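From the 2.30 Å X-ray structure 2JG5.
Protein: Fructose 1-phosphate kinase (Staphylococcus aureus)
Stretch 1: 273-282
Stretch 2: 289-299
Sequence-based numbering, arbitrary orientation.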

# COMPACT_ATOMS: atom_id res chain seq x y z
N VAL A 273 -6.00 -27.63 -18.14
CA VAL A 273 -6.61 -28.18 -16.92
C VAL A 273 -5.57 -28.50 -15.83
O VAL A 273 -5.81 -28.25 -14.64
CB VAL A 273 -7.55 -29.38 -17.23
CG1 VAL A 273 -8.05 -30.03 -15.96
CG2 VAL A 273 -8.75 -28.92 -18.06
N ALA A 274 -4.42 -29.02 -16.25
CA ALA A 274 -3.30 -29.25 -15.32
C ALA A 274 -2.89 -27.96 -14.62
O ALA A 274 -2.71 -27.94 -13.41
CB ALA A 274 -2.10 -29.85 -16.05
N CYS A 275 -2.76 -26.88 -15.40
CA CYS A 275 -2.41 -25.57 -14.85
C CYS A 275 -3.37 -25.05 -13.78
O CYS A 275 -2.94 -24.64 -12.70
CB CYS A 275 -2.29 -24.54 -15.98
SG CYS A 275 -0.91 -24.87 -17.04
N GLY A 276 -4.66 -25.07 -14.10
CA GLY A 276 -5.70 -24.63 -13.19
C GLY A 276 -5.81 -25.49 -11.95
O GLY A 276 -6.12 -25.00 -10.86
N THR A 277 -5.54 -26.78 -12.11
CA THR A 277 -5.53 -27.71 -11.00
C THR A 277 -4.33 -27.46 -10.11
O THR A 277 -4.48 -27.27 -8.90
CB THR A 277 -5.54 -29.17 -11.48
OG1 THR A 277 -6.65 -29.36 -12.36
CG2 THR A 277 -5.66 -30.14 -10.29
N ALA A 278 -3.14 -27.44 -10.72
CA ALA A 278 -1.89 -27.23 -9.99
C ALA A 278 -1.87 -25.93 -9.16
O ALA A 278 -1.39 -25.93 -8.02
CB ALA A 278 -0.72 -27.28 -10.95
N THR A 279 -2.40 -24.85 -9.72
CA THR A 279 -2.62 -23.58 -9.01
C THR A 279 -3.53 -23.76 -7.81
O THR A 279 -3.18 -23.38 -6.69
CB THR A 279 -3.22 -22.50 -9.96
OG1 THR A 279 -2.27 -22.18 -10.97
CG2 THR A 279 -3.57 -21.22 -9.20
N ALA A 280 -4.70 -24.37 -8.05
CA ALA A 280 -5.66 -24.70 -6.99
C ALA A 280 -5.01 -25.42 -5.80
O ALA A 280 -5.37 -25.17 -4.65
CB ALA A 280 -6.81 -25.52 -7.55
N PHE A 281 -4.04 -26.29 -6.09
CA PHE A 281 -3.33 -27.08 -5.08
C PHE A 281 -2.11 -26.35 -4.49
O PHE A 281 -1.21 -27.00 -3.96
CB PHE A 281 -2.87 -28.42 -5.69
CG PHE A 281 -3.99 -29.37 -6.03
CD1 PHE A 281 -5.30 -29.15 -5.60
CD2 PHE A 281 -3.72 -30.52 -6.77
CE1 PHE A 281 -6.33 -30.05 -5.92
CE2 PHE A 281 -4.73 -31.44 -7.09
CZ PHE A 281 -6.04 -31.20 -6.67
N ASP A 282 -2.09 -25.03 -4.58
CA ASP A 282 -0.90 -24.23 -4.28
C ASP A 282 -1.26 -22.93 -3.55
O ASP A 282 -2.40 -22.47 -3.63
CB ASP A 282 -0.16 -23.91 -5.58
CG ASP A 282 1.29 -23.50 -5.36
OD1 ASP A 282 2.19 -24.32 -5.67
OD2 ASP A 282 1.54 -22.35 -4.90
N ASP A 289 6.91 -27.74 -12.33
CA ASP A 289 6.93 -29.16 -11.95
C ASP A 289 5.60 -29.66 -11.40
O ASP A 289 5.28 -30.84 -11.54
CB ASP A 289 8.05 -29.45 -10.95
CG ASP A 289 9.43 -29.29 -11.57
OD1 ASP A 289 9.52 -28.82 -12.74
OD2 ASP A 289 10.42 -29.62 -10.89
N ALA A 290 4.84 -28.77 -10.76
CA ALA A 290 3.49 -29.11 -10.31
C ALA A 290 2.57 -29.32 -11.52
O ALA A 290 1.75 -30.24 -11.54
CB ALA A 290 2.93 -28.05 -9.39
N ILE A 291 2.73 -28.46 -12.52
CA ILE A 291 1.95 -28.52 -13.75
C ILE A 291 2.21 -29.83 -14.50
O ILE A 291 1.27 -30.52 -14.88
CB ILE A 291 2.21 -27.29 -14.66
CG1 ILE A 291 1.65 -26.01 -14.03
CG2 ILE A 291 1.64 -27.52 -16.08
CD1 ILE A 291 2.19 -24.70 -14.62
N GLU A 292 3.49 -30.15 -14.71
CA GLU A 292 3.89 -31.34 -15.46
C GLU A 292 3.48 -32.62 -14.75
O GLU A 292 2.99 -33.55 -15.38
CB GLU A 292 5.40 -31.37 -15.70
CG GLU A 292 5.93 -30.20 -16.51
CD GLU A 292 5.24 -30.05 -17.85
OE1 GLU A 292 4.84 -31.07 -18.44
OE2 GLU A 292 5.11 -28.90 -18.32
N LYS A 293 3.69 -32.64 -13.44
CA LYS A 293 3.26 -33.74 -12.58
C LYS A 293 1.77 -33.98 -12.78
O LYS A 293 1.35 -35.11 -12.96
CB LYS A 293 3.54 -33.39 -11.12
CG LYS A 293 3.27 -34.51 -10.11
CD LYS A 293 4.13 -34.32 -8.86
CE LYS A 293 5.62 -34.63 -9.14
NZ LYS A 293 6.50 -34.38 -7.96
N ILE A 294 1.00 -32.89 -12.79
CA ILE A 294 -0.46 -32.98 -12.83
C ILE A 294 -1.04 -33.38 -14.20
O ILE A 294 -2.02 -34.12 -14.24
CB ILE A 294 -1.14 -31.71 -12.24
CG1 ILE A 294 -0.94 -31.70 -10.72
CG2 ILE A 294 -2.62 -31.64 -12.63
CD1 ILE A 294 -1.89 -30.81 -9.97
N LYS A 295 -0.44 -32.93 -15.30
CA LYS A 295 -0.98 -33.28 -16.62
C LYS A 295 -0.78 -34.75 -17.03
O LYS A 295 -1.51 -35.25 -17.88
CB LYS A 295 -0.56 -32.29 -17.72
CG LYS A 295 0.84 -32.39 -18.24
CD LYS A 295 1.10 -31.14 -19.05
CE LYS A 295 2.20 -31.35 -20.07
NZ LYS A 295 2.47 -30.08 -20.77
N SER A 296 0.18 -35.42 -16.41
CA SER A 296 0.29 -36.87 -16.51
C SER A 296 -0.96 -37.52 -15.91
O SER A 296 -1.31 -38.66 -16.25
CB SER A 296 1.53 -37.38 -15.77
OG SER A 296 2.66 -36.60 -16.08
N GLN A 297 -1.63 -36.78 -15.03
CA GLN A 297 -2.74 -37.29 -14.24
C GLN A 297 -4.09 -36.89 -14.80
O GLN A 297 -5.12 -37.45 -14.44
CB GLN A 297 -2.62 -36.81 -12.80
CG GLN A 297 -1.37 -37.32 -12.07
CD GLN A 297 -1.28 -36.81 -10.66
OE1 GLN A 297 -1.17 -35.60 -10.42
NE2 GLN A 297 -1.33 -37.72 -9.69
N VAL A 298 -4.09 -35.89 -15.68
CA VAL A 298 -5.32 -35.40 -16.28
C VAL A 298 -5.72 -36.34 -17.41
O VAL A 298 -4.92 -36.65 -18.30
CB VAL A 298 -5.17 -33.93 -16.80
CG1 VAL A 298 -6.42 -33.47 -17.55
CG2 VAL A 298 -4.89 -32.99 -15.64
N THR A 299 -6.95 -36.83 -17.33
CA THR A 299 -7.49 -37.68 -18.39
C THR A 299 -8.19 -36.85 -19.45
O THR A 299 -8.88 -35.87 -19.14
CB THR A 299 -8.45 -38.72 -17.81
OG1 THR A 299 -7.76 -39.45 -16.78
CG2 THR A 299 -8.90 -39.70 -18.89

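The two helices, 273-280 and the one that includes 289-295, approach to 8.2 Å between axes, with their N-to-C directions at 120°. No hydrogen bond crosses between the stretches; the contact rests on apolar packing, and together the two sides bury 432 Å².

Along the second stretch, D289 stays out of reach, and the contact begins at A290. Its CB lies 4.0 Å from A278 CB, so two methyl groups meet with both CA-to-CB bonds directed toward the opposing stretch. A278 also rests against backbone here, its CB being 3.9 Å from A290 O.

I291 follows, buried and pointing sideways, and it packs with both branches. Its CG1 is 4.1 Å from A278 CB, while its CG2 reaches C275 SG at 3.8 Å. Although the CA-to-CB bond of C275 points away from stretch 2, the m rotamer leaves the sulfur within reach of that methyl. The I291 carbonyl is approached as well: A274 CB sits 3.6 Å from I291 O, an oxygen that accepts the helical hydrogen bond from K295 N at 3.0 Å.

E292 and K293 make no contact with stretch 1. I294, one helical turn beyond A290, has the largest covered area of any residue here, 79 Å², and its two ends spread along the first helix. CG2 packs 3.7 Å from A274 CA, whereas CD1 lies 3.6 Å from A278 CA, 3.8 Å from T277 CG2 and 3.7 Å from F281 CD2. The terminal methyl thus sits among three residues, the last of them just beyond the helix end, and meets the F281 ring obliquely. T277 can offer its methyl while its hydroxyl is occupied by its own helix, T277 OG1 donating to V273 O at 2.7 Å.

K295 provides the tightest approach, 3.3 Å between its CB and A274 CB, where the CA atoms of these two residues are only 4.8 Å apart. The rest of the lysine leads away, and its NZ forms a salt bridge with E292 OE1 at 3.5 Å, so the chain contributes its aliphatic base while its charged end turns to E292 and to a partner just outside the stretches.

S296 and Q297 stand clear of the contact. V298, in extended conformation, turns back toward stretch 1 and closes this end of the interface: its CG2 lies 4.0 Å from A274 N, and its CG1 meets V273 CG1 at 4.1 Å. A274 therefore touches I291, I294, K295 and V298.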